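Side-chain contacts in FAD-binding PCMH-type domain-containing protein (PDB 6YJO), which probably oxidises oligosaccharides, using a covalently bound FAD, as an oxygen-dependent FAD-linked oxidoreductase: residues 56-61 / 70-75; 79-84 / 116-121; 63-68 / 461-466. One frame throughout, in Å; residues are numbered along the deposited sequence.

Interaction 1 of 3, residues 56-61 / 70-75. With FAD (flavin-adenine dinucleotide), chain C.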
loop_
_atom_site.group_PDB
_atom_site.type_symbol
_atom_site.label_atom_id
_atom_site.label_comp_id
_atom_site.label_asym_id
_atom_site.label_seq_id
_atom_site.Cartn_x
_atom_site.Cartn_y
_atom_site.Cartn_z
ATOM N N LYS A 56 -14.196 -20.358 -2.441
ATOM C CA LYS A 56 -14.230 -19.018 -3.007
ATOM C C LYS A 56 -13.519 -18.001 -2.123
ATOM O O LYS A 56 -13.042 -16.984 -2.635
ATOM C CB LYS A 56 -15.690 -18.606 -3.228
ATOM C CG LYS A 56 -15.916 -17.484 -4.234
ATOM C CD LYS A 56 -17.402 -17.194 -4.404
ATOM C CE LYS A 56 -18.109 -18.235 -5.260
ATOM N NZ LYS A 56 -17.795 -18.105 -6.705
ATOM N N GLU A 57 -13.428 -18.265 -0.817
ATOM C CA GLU A 57 -12.770 -17.370 0.126
ATOM C C GLU A 57 -11.280 -17.650 0.248
ATOM O O GLU A 57 -10.506 -16.731 0.543
ATOM C CB GLU A 57 -13.419 -17.495 1.509
ATOM C CG GLU A 57 -13.168 -16.306 2.415
ATOM C CD GLU A 57 -13.859 -15.050 1.925
ATOM O OE1 GLU A 57 -15.105 -14.997 1.984
ATOM O OE2 GLU A 57 -13.158 -14.124 1.466
ATOM N N VAL A 58 -10.868 -18.901 0.026
ATOM C CA VAL A 58 -9.461 -19.287 0.116
ATOM C C VAL A 58 -8.683 -18.915 -1.137
ATOM O O VAL A 58 -7.447 -18.970 -1.128
ATOM C CB VAL A 58 -9.413 -20.796 0.430
ATOM C CG1 VAL A 58 -8.083 -21.416 0.032
ATOM C CG2 VAL A 58 -9.696 -21.028 1.913
ATOM N N LYS A 59 -9.367 -18.518 -2.200
ATOM C CA LYS A 59 -8.726 -18.069 -3.430
ATOM C C LYS A 59 -8.056 -16.717 -3.196
ATOM O O LYS A 59 -8.766 -15.723 -2.991
ATOM C CB LYS A 59 -9.767 -17.968 -4.548
ATOM C CG LYS A 59 -9.255 -18.330 -5.939
ATOM C CD LYS A 59 -10.066 -17.627 -7.018
ATOM C CE LYS A 59 -9.895 -18.263 -8.387
ATOM N NZ LYS A 59 -10.085 -17.278 -9.489
ATOM N N PRO A 60 -6.727 -16.618 -3.227
ATOM C CA PRO A 60 -6.073 -15.339 -2.923
ATOM C C PRO A 60 -6.282 -14.339 -4.053
ATOM O O PRO A 60 -6.735 -14.689 -5.144
ATOM C CB PRO A 60 -4.602 -15.736 -2.791
ATOM C CG PRO A 60 -4.460 -16.827 -3.806
ATOM C CD PRO A 60 -5.763 -17.600 -3.756
ATOM N N TYR A 61 -5.939 -13.072 -3.789
ATOM C CA TYR A 61 -5.856 -12.112 -4.887
ATOM C C TYR A 61 -4.725 -12.489 -5.834
ATOM O O TYR A 61 -4.950 -12.742 -7.021
ATOM C CB TYR A 61 -5.656 -10.685 -4.372
ATOM C CG TYR A 61 -5.422 -9.716 -5.512
ATOM C CD1 TYR A 61 -6.465 -9.325 -6.344
ATOM C CD2 TYR A 61 -4.154 -9.217 -5.778
ATOM C CE1 TYR A 61 -6.254 -8.456 -7.397
ATOM C CE2 TYR A 61 -3.935 -8.341 -6.831
ATOM C CZ TYR A 61 -4.990 -7.969 -7.639
ATOM O OH TYR A 61 -4.799 -7.100 -8.689
ATOM N N ALA A 70 -6.698 -22.683 8.899
ATOM C CA ALA A 70 -7.315 -23.660 9.788
ATOM C C ALA A 70 -8.803 -23.371 9.941
ATOM O O ALA A 70 -9.621 -24.296 9.920
ATOM C CB ALA A 70 -6.608 -23.646 11.145
ATOM N N ALA A 71 -9.162 -22.095 10.078
ATOM C CA ALA A 71 -10.541 -21.648 9.948
ATOM C C ALA A 71 -10.550 -20.229 9.398
ATOM O O ALA A 71 -9.553 -19.505 9.471
ATOM C CB ALA A 71 -11.296 -21.703 11.282
ATOM N N ILE A 72 -11.687 -19.852 8.819
ATOM C CA ILE A 72 -11.968 -18.482 8.404
ATOM C C ILE A 72 -13.132 -17.978 9.244
ATOM O O ILE A 72 -14.200 -18.602 9.273
ATOM C CB ILE A 72 -12.314 -18.385 6.910
ATOM C CG1 ILE A 72 -11.143 -18.821 6.027
ATOM C CG2 ILE A 72 -12.722 -16.959 6.571
ATOM C CD1 ILE A 72 -11.561 -19.093 4.596
ATOM N N ALA A 73 -12.927 -16.857 9.931
ATOM C CA ALA A 73 -14.021 -16.126 10.553
ATOM C C ALA A 73 -14.493 -15.028 9.609
ATOM O O ALA A 73 -13.719 -14.496 8.809
ATOM C CB ALA A 73 -13.594 -15.520 11.891
ATOM N N LEU A 74 -15.782 -14.715 9.691
ATOM C CA LEU A 74 -16.404 -13.663 8.888
ATOM C C LEU A 74 -17.206 -12.768 9.826
ATOM O O LEU A 74 -18.443 -12.793 9.830
ATOM C CB LEU A 74 -17.281 -14.266 7.790
ATOM C CG LEU A 74 -17.955 -13.272 6.840
ATOM C CD1 LEU A 74 -16.926 -12.360 6.180
ATOM C CD2 LEU A 74 -18.771 -14.002 5.783
ATOM N N PRO A 75 -16.525 -11.971 10.647
ATOM C CA PRO A 75 -17.231 -11.123 11.611
ATOM C C PRO A 75 -17.983 -9.992 10.928
ATOM O O PRO A 75 -17.694 -9.606 9.794
ATOM C CB PRO A 75 -16.099 -10.578 12.487
ATOM C CG PRO A 75 -14.920 -10.553 11.573
ATOM C CD PRO A 75 -15.065 -11.797 10.737
HETATM P PA FAD C . -4.869 -7.673 2.819
HETATM O O1A FAD C . -4.192 -8.860 2.244
HETATM O O2A FAD C . -6.298 -7.943 3.318
HETATM O O5B FAD C . -4.001 -7.035 3.970
HETATM C C5B FAD C . -2.595 -6.768 3.788
HETATM C C4B FAD C . -1.926 -6.697 5.134
HETATM O O4B FAD C . -2.768 -5.952 6.049
HETATM C C3B FAD C . -1.682 -8.050 5.796
HETATM O O3B FAD C . -0.491 -8.026 6.573
HETATM C C2B FAD C . -2.928 -8.213 6.665
HETATM O O2B FAD C . -2.704 -9.087 7.762
HETATM C C1B FAD C . -3.127 -6.777 7.142
HETATM N N9A FAD C . -4.496 -6.468 7.548
HETATM C C8A FAD C . -5.624 -6.466 6.767
HETATM N N7A FAD C . -6.724 -6.157 7.411
HETATM C C5A FAD C . -6.288 -5.940 8.714
HETATM C C6A FAD C . -6.969 -5.580 9.889
HETATM N N6A FAD C . -8.285 -5.364 9.958
HETATM N N1A FAD C . -6.236 -5.449 11.017
HETATM C C2A FAD C . -4.920 -5.661 10.957
HETATM N N3A FAD C . -4.171 -6.003 9.908
HETATM C C4A FAD C . -4.922 -6.131 8.805
HETATM N N1 FAD C . -0.493 0.616 -2.717
HETATM C C2 FAD C . -0.192 1.945 -2.816
HETATM O O2 FAD C . 0.472 2.525 -1.950
HETATM N N3 FAD C . -0.639 2.670 -3.910
HETATM C C4 FAD C . -1.388 2.176 -4.960
HETATM O O4 FAD C . -1.730 2.915 -5.881
HETATM C C4X FAD C . -1.701 0.765 -4.844
HETATM N N5 FAD C . -2.406 0.214 -5.791
HETATM C C5X FAD C . -2.709 -1.134 -5.673
HETATM C C6 FAD C . -3.433 -1.754 -6.684
HETATM C C7 FAD C . -3.788 -3.094 -6.604
HETATM C C7M FAD C . -4.596 -3.715 -7.713
HETATM C C8 FAD C . -3.343 -3.860 -5.513
HETATM C C8M FAD C . -3.693 -5.318 -5.389
HETATM C C9 FAD C . -2.595 -3.252 -4.508
HETATM C C9A FAD C . -2.273 -1.903 -4.585
HETATM N N10 FAD C . -1.524 -1.260 -3.580
HETATM C C10 FAD C . -1.210 0.070 -3.681
HETATM C "C1'" FAD C . -1.010 -2.015 -2.430
HETATM C "C2'" FAD C . -1.902 -1.953 -1.200
HETATM O "O2'" FAD C . -1.732 -0.699 -0.539
HETATM C "C3'" FAD C . -1.495 -3.077 -0.247
HETATM O "O3'" FAD C . -1.556 -4.305 -0.963
HETATM C "C4'" FAD C . -2.368 -3.199 1.000
HETATM O "O4'" FAD C . -1.555 -3.451 2.146
HETATM C "C5'" FAD C . -3.384 -4.306 0.841
HETATM O "O5'" FAD C . -4.402 -4.162 1.850
HETATM P P FAD C . -5.665 -5.089 1.850
HETATM O O1P FAD C . -6.387 -4.976 3.195
HETATM O O2P FAD C . -6.475 -4.819 0.635
HETATM O O3P FAD C . -4.961 -6.525 1.729
#
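A single methyl group carries this contact: CD1 of Ile72 reaches both Glu57 and Val58. The first of these is a buried acid, and it meets the methyl with its aliphatic carbons, not its carboxylate. Ile72 CD1 lies 3.9 Å from Glu57 CG and is equally near CB. On the valine it touches one branch, with Val58 CG2 3.8 Å from Ile72 CD1. CG1 of Ile72 is anti to its carbonyl carbon (chi1 -63°) and the chain runs on extended. This brings CD1 across from strand 71-73 to residues 57 and 58. Glu57 bends at chi2 (68°), and its head turns to other partners. OE1 forms a salt bridge with Arg337 and a hydrogen bond with Gln53.

Further along 56-61, Tyr61 belongs to the FAD pocket. Tyr61 CE2 is 3.4 Å from FAD C8M, and Tyr61 OH is 3.5 Å from FAD C7M. The tyrosine therefore lies against the dimethylbenzene end of the isoalloxazine. Its ring also meets that of His102, one of the two residues joined covalently to FAD; Cys162 is the other.

The contact thus sorts Glu57 by chemistry. The CB-CG stem serves as apolar surface for Ile72. The buried carboxylate is paired with Arg337, which would probably favour its ionised form.

Interaction 2 of 3, residues 79-84 / 116-121; sequences KHISDA and LVIVVD
Ile118 splits its two branches between two residues of helix 78-90. Its longer branch goes to Ala84, with Ile118 CD1 3.8 Å from Ala84 CB. The short branch goes to Ile81, where Ile118 CG2 and Ile81 CG1 are 4.1 Å apart. The torsions set this division. With chi1 of Ile118 at -60°, CG1 lies opposite the carbonyl carbon and CG2 opposite the backbone N. The two isoleucines meet at a slant, gamma carbon against gamma carbon. Ala84 points its methyl toward the strand. Ile81 points its CB past the strand, and it also packs on Ile226 and Ala228 of strand 226-236.

Helix 79-84 and strand 116-119 run antiparallel, at 175°, with axes 9.9 Å apart. This is the helix of a beta-alpha-beta crossover. Strand 71-73 leads into helix 78-90, which leads into strand 95-98. Strand 116-119 fills the place between those two parallel strands, and the helix packs against it. The small sheet belongs to the FAD-binding domain. Val120, in the same segment, touches FAD.

Leu116 meets the helix differently. Its CD2 comes towards a backbone oxygen, with Ala84 O 3.1 Å from Leu116 CD2. That gap is short for a methyl and should be read with caution. Away from the strand, the helix carries its own polar pairing. Lys79 NZ bridges to Asp83 OD1 at 3.1 Å, one turn on. The amine meets the syn side of the carboxylate, 32° out of its plane.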
loop_
_atom_site.group_PDB
_atom_site.type_symbol
_atom_site.label_atom_id
_atom_site.label_comp_id
_atom_site.label_asym_id
_atom_site.label_seq_id
_atom_site.Cartn_x
_atom_site.Cartn_y
_atom_site.Cartn_z
ATOM N N LYS A 79 -17.164 -7.335 18.371
ATOM C CA LYS A 79 -17.189 -8.413 19.354
ATOM C C LYS A 79 -16.814 -9.746 18.718
ATOM O O LYS A 79 -16.060 -10.529 19.305
ATOM C CB LYS A 79 -18.570 -8.486 20.008
ATOM C CG LYS A 79 -18.537 -8.927 21.459
ATOM C CD LYS A 79 -18.941 -10.379 21.619
ATOM C CE LYS A 79 -18.848 -10.805 23.075
ATOM N NZ LYS A 79 -17.478 -10.592 23.618
ATOM N N HIS A 80 -17.325 -10.017 17.513
ATOM C CA HIS A 80 -16.913 -11.215 16.787
ATOM C C HIS A 80 -15.395 -11.297 16.694
ATOM O O HIS A 80 -14.798 -12.341 16.982
ATOM C CB HIS A 80 -17.536 -11.222 15.389
ATOM C CG HIS A 80 -19.030 -11.316 15.387
ATOM N ND1 HIS A 80 -19.815 -10.630 14.486
ATOM C CD2 HIS A 80 -19.882 -12.024 16.167
ATOM C CE1 HIS A 80 -21.087 -10.904 14.715
ATOM N NE2 HIS A 80 -21.154 -11.747 15.730
ATOM N N ILE A 81 -14.751 -10.198 16.292
ATOM C CA ILE A 81 -13.293 -10.177 16.202
ATOM C C ILE A 81 -12.675 -10.527 17.551
ATOM O O ILE A 81 -11.794 -11.391 17.645
ATOM C CB ILE A 81 -12.807 -8.806 15.698
ATOM C CG1 ILE A 81 -13.227 -8.589 14.243
ATOM C CG2 ILE A 81 -11.292 -8.705 15.806
ATOM C CD1 ILE A 81 -13.747 -7.192 13.951
ATOM N N SER A 82 -13.122 -9.859 18.617
ATOM C CA SER A 82 -12.576 -10.139 19.940
ATOM C C SER A 82 -12.732 -11.614 20.290
ATOM O O SER A 82 -11.772 -12.272 20.706
ATOM C CB SER A 82 -13.253 -9.258 20.991
ATOM O OG SER A 82 -12.714 -9.506 22.279
ATOM N N ASP A 83 -13.939 -12.156 20.116
ATOM C CA ASP A 83 -14.153 -13.572 20.390
ATOM C C ASP A 83 -13.335 -14.446 19.445
ATOM O O ASP A 83 -12.781 -15.470 19.860
ATOM C CB ASP A 83 -15.640 -13.909 20.283
ATOM C CG ASP A 83 -16.445 -13.380 21.458
ATOM O OD1 ASP A 83 -15.832 -12.865 22.420
ATOM O OD2 ASP A 83 -17.689 -13.478 21.421
ATOM N N ALA A 84 -13.240 -14.056 18.171
ATOM C CA ALA A 84 -12.447 -14.831 17.222
ATOM C C ALA A 84 -10.977 -14.819 17.610
ATOM O O ALA A 84 -10.294 -15.843 17.504
ATOM C CB ALA A 84 -12.632 -14.281 15.806
ATOM N N LEU A 116 -5.948 -19.083 11.836
ATOM C CA LEU A 116 -7.293 -18.528 11.854
ATOM C C LEU A 116 -7.247 -17.204 11.112
ATOM O O LEU A 116 -6.444 -16.328 11.439
ATOM C CB LEU A 116 -7.804 -18.328 13.282
ATOM C CG LEU A 116 -9.075 -17.474 13.423
ATOM C CD1 LEU A 116 -10.292 -18.146 12.779
ATOM C CD2 LEU A 116 -9.357 -17.154 14.885
ATOM N N VAL A 117 -8.081 -17.069 10.090
ATOM C CA VAL A 117 -8.083 -15.889 9.234
ATOM C C VAL A 117 -9.403 -15.158 9.422
ATOM O O VAL A 117 -10.467 -15.682 9.074
ATOM C CB VAL A 117 -7.843 -16.262 7.762
ATOM C CG1 VAL A 117 -8.032 -15.049 6.872
ATOM C CG2 VAL A 117 -6.440 -16.827 7.589
ATOM N N ILE A 118 -9.323 -13.947 9.965
ATOM C CA ILE A 118 -10.483 -13.138 10.322
ATOM C C ILE A 118 -10.729 -12.186 9.156
ATOM O O ILE A 118 -10.012 -11.197 8.983
ATOM C CB ILE A 118 -10.253 -12.388 11.639
ATOM C CG1 ILE A 118 -9.983 -13.384 12.777
ATOM C CG2 ILE A 118 -11.444 -11.498 11.980
ATOM C CD1 ILE A 118 -9.590 -12.742 14.097
ATOM N N VAL A 119 -11.740 -12.492 8.346
ATOM C CA VAL A 119 -12.067 -11.709 7.159
ATOM C C VAL A 119 -13.016 -10.590 7.574
ATOM O O VAL A 119 -14.203 -10.823 7.818
ATOM C CB VAL A 119 -12.687 -12.586 6.064
ATOM C CG1 VAL A 119 -13.201 -11.725 4.908
ATOM C CG2 VAL A 119 -11.676 -13.611 5.556
ATOM N N VAL A 120 -12.500 -9.364 7.625
ATOM C CA VAL A 120 -13.277 -8.215 8.078
ATOM C C VAL A 120 -13.956 -7.545 6.889
ATOM O O VAL A 120 -14.499 -6.441 7.012
ATOM C CB VAL A 120 -12.386 -7.217 8.842
ATOM C CG1 VAL A 120 -11.639 -7.921 9.963
ATOM C CG2 VAL A 120 -11.407 -6.522 7.895
ATOM N N ASP A 121 -13.950 -8.223 5.738
ATOM C CA ASP A 121 -14.510 -7.648 4.518
ATOM C C ASP A 121 -15.978 -7.257 4.684
ATOM O O ASP A 121 -16.447 -6.323 4.023
ATOM C CB ASP A 121 -14.350 -8.649 3.368
ATOM C CG ASP A 121 -14.938 -8.150 2.060
ATOM O OD1 ASP A 121 -15.127 -6.924 1.912
ATOM O OD2 ASP A 121 -15.213 -8.992 1.177
#

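Interaction 3 of 3, residues 63-68 / 461-466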
loop_
_atom_site.group_PDB
_atom_site.type_symbol
_atom_site.label_atom_id
_atom_site.label_comp_id
_atom_site.label_asym_id
_atom_site.label_seq_id
_atom_site.Cartn_x
_atom_site.Cartn_y
_atom_site.Cartn_z
ATOM N N LEU A 63 -2.928 -15.067 -7.305
ATOM C CA LEU A 63 -3.087 -16.505 -7.486
ATOM C C LEU A 63 -1.772 -17.257 -7.367
ATOM O O LEU A 63 -1.792 -18.485 -7.224
ATOM C CB LEU A 63 -3.725 -16.783 -8.852
ATOM C CG LEU A 63 -5.211 -16.437 -8.948
ATOM C CD1 LEU A 63 -5.722 -16.569 -10.375
ATOM C CD2 LEU A 63 -6.026 -17.309 -8.004
ATOM N N ARG A 64 -0.636 -16.556 -7.407
ATOM C CA ARG A 64 0.652 -17.230 -7.324
ATOM C C ARG A 64 0.879 -17.839 -5.944
ATOM O O ARG A 64 1.588 -18.844 -5.824
ATOM C CB ARG A 64 1.772 -16.249 -7.665
ATOM C CG ARG A 64 3.139 -16.897 -7.848
ATOM C CD ARG A 64 4.191 -15.866 -8.234
ATOM N NE ARG A 64 4.316 -14.817 -7.226
ATOM C CZ ARG A 64 5.053 -14.916 -6.125
ATOM N NH1 ARG A 64 5.740 -16.020 -5.872
ATOM N NH2 ARG A 64 5.097 -13.908 -5.267
ATOM N N LEU A 65 0.294 -17.257 -4.900
ATOM C CA LEU A 65 0.504 -17.707 -3.523
ATOM C C LEU A 65 -0.854 -17.949 -2.874
ATOM O O LEU A 65 -1.519 -17.002 -2.445
ATOM C CB LEU A 65 1.311 -16.688 -2.727
ATOM C CG LEU A 65 2.727 -16.408 -3.228
ATOM C CD1 LEU A 65 3.424 -15.429 -2.293
ATOM C CD2 LEU A 65 3.515 -17.709 -3.358
ATOM N N ALA A 66 -1.254 -19.214 -2.793
ATOM C CA ALA A 66 -2.462 -19.614 -2.092
ATOM C C ALA A 66 -2.090 -20.298 -0.784
ATOM O O ALA A 66 -0.985 -20.827 -0.626
ATOM C CB ALA A 66 -3.320 -20.551 -2.951
ATOM N N TYR A 67 -3.030 -20.273 0.160
ATOM C CA TYR A 67 -2.861 -20.927 1.451
ATOM C C TYR A 67 -4.221 -21.417 1.927
ATOM O O TYR A 67 -5.262 -21.033 1.391
ATOM C CB TYR A 67 -2.218 -19.984 2.474
ATOM C CG TYR A 67 -0.867 -19.487 2.035
ATOM C CD1 TYR A 67 0.258 -20.286 2.157
ATOM C CD2 TYR A 67 -0.717 -18.225 1.481
ATOM C CE1 TYR A 67 1.495 -19.841 1.748
ATOM C CE2 TYR A 67 0.518 -17.770 1.074
ATOM C CZ TYR A 67 1.618 -18.581 1.208
ATOM O OH TYR A 67 2.847 -18.130 0.800
ATOM N N THR A 68 -4.199 -22.273 2.947
ATOM C CA THR A 68 -5.406 -22.913 3.470
ATOM C C THR A 68 -5.498 -22.678 4.974
ATOM O O THR A 68 -4.905 -23.433 5.763
ATOM C CB THR A 68 -5.425 -24.403 3.144
ATOM O OG1 THR A 68 -4.165 -25.002 3.481
ATOM C CG2 THR A 68 -5.707 -24.596 1.659
ATOM N N LEU A 461 5.267 -5.064 -0.785
ATOM C CA LEU A 461 6.246 -5.933 -0.144
ATOM C C LEU A 461 6.892 -6.873 -1.152
ATOM O O LEU A 461 6.222 -7.450 -2.015
ATOM C CB LEU A 461 5.588 -6.738 0.978
ATOM C CG LEU A 461 4.392 -7.620 0.611
ATOM C CD1 LEU A 461 4.830 -9.056 0.358
ATOM C CD2 LEU A 461 3.342 -7.558 1.711
ATOM N N ASP A 462 8.212 -7.010 -1.042
ATOM C CA ASP A 462 8.974 -7.959 -1.844
ATOM C C ASP A 462 8.915 -9.311 -1.142
ATOM O O ASP A 462 9.501 -9.488 -0.069
ATOM C CB ASP A 462 10.413 -7.487 -2.020
ATOM C CG ASP A 462 11.208 -8.385 -2.943
ATOM O OD1 ASP A 462 10.808 -9.553 -3.121
ATOM O OD2 ASP A 462 12.227 -7.920 -3.496
ATOM N N THR A 463 8.222 -10.266 -1.760
ATOM C CA THR A 463 7.915 -11.515 -1.077
ATOM C C THR A 463 9.156 -12.373 -0.861
ATOM O O THR A 463 9.190 -13.177 0.076
ATOM C CB THR A 463 6.866 -12.285 -1.873
ATOM O OG1 THR A 463 6.251 -13.267 -1.031
ATOM C CG2 THR A 463 7.500 -12.969 -3.081
ATOM N N GLN A 464 10.182 -12.217 -1.697
ATOM C CA GLN A 464 11.354 -13.083 -1.646
ATOM C C GLN A 464 12.360 -12.671 -0.575
ATOM O O GLN A 464 13.453 -13.247 -0.522
ATOM C CB GLN A 464 12.049 -13.105 -3.013
ATOM C CG GLN A 464 11.165 -13.555 -4.166
ATOM C CD GLN A 464 10.668 -14.978 -4.003
ATOM O OE1 GLN A 464 9.526 -15.206 -3.605
ATOM N NE2 GLN A 464 11.524 -15.946 -4.317
ATOM N N LEU A 465 12.021 -11.708 0.279
ATOM C CA LEU A 465 12.975 -11.157 1.232
ATOM C C LEU A 465 12.958 -11.911 2.555
ATOM O O LEU A 465 11.902 -12.337 3.031
ATOM C CB LEU A 465 12.680 -9.678 1.483
ATOM C CG LEU A 465 13.103 -8.735 0.361
ATOM C CD1 LEU A 465 12.754 -7.307 0.718
ATOM C CD2 LEU A 465 14.595 -8.870 0.085
ATOM N N SER A 466 14.143 -12.069 3.144
ATOM C CA SER A 466 14.239 -12.591 4.499
ATOM C C SER A 466 13.630 -11.595 5.476
ATOM O O SER A 466 13.700 -10.380 5.272
ATOM C CB SER A 466 15.700 -12.867 4.865
ATOM O OG SER A 466 16.447 -11.662 4.927
#
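Gln464 N and the hydroxyl of Tyr346 both hold OD1 of Asp462. The bond from Gln464 N to Asp462 OD1 is 3.1 Å, with an N-H...O angle of 151°. It reaches the anti side of the carboxylate, from 31° above its plane. This is an Asx turn, set within a type I turn from Asp462 to Leu465. The other oxygen, OD2, has a salt bridge to Arg442 and a hydrogen bond with Thr348. Both oxygens are therefore used, and these bonds probably help to hold the turn in shape.

The turn presents Thr463 to residues 63-68. CG2 of Thr463 lies between the backbone N and the carbonyl carbon. It meets the edge of the Arg64 guanidinium near its plane, with Arg64 NH2 3.4 Å from Thr463 CG2. The arginine chain bends at chi3 (59°), and its NE donates to Phe345 O. Leu65 CG lies over one face of the Arg64 guanidinium, 3.8 Å above the plane and towards its rim. The far end of that leucine reaches the threonine hydroxyl, with Leu65 CD1 3.8 Å from Thr463 OG1.

The contact joins the loop between helix 52-57 and strand 71-73 to the loop before helix 467-475, in the berberine-like region. They meet by van der Waals contact of mixed polar and apolar groups. Their directed bonds lie within the turn or go elsewhere in the chain, so the loops are probably held more by those bonds than by each other.

Interactions 1 and 2 are buried and share one small parallel sheet. Strands 71-73 and 116-119 are neighbours in it, and the backbone of Ala73 probably bonds to that of Val117 and Val119. Helix 78-90 is the next element after strand 71-73. Interaction 3 lies at the surface and joins loops far apart in sequence. It still touches interaction 1, where Val58 and Pro60 pack on residues 65-68. It has no touch with interaction 2. The chemistry follows this placing. Interaction 2 is mainly aliphatic, interaction 1 mixes aliphatic packing with a buried acid, and interaction 3 sets polar side chains beside methyl groups.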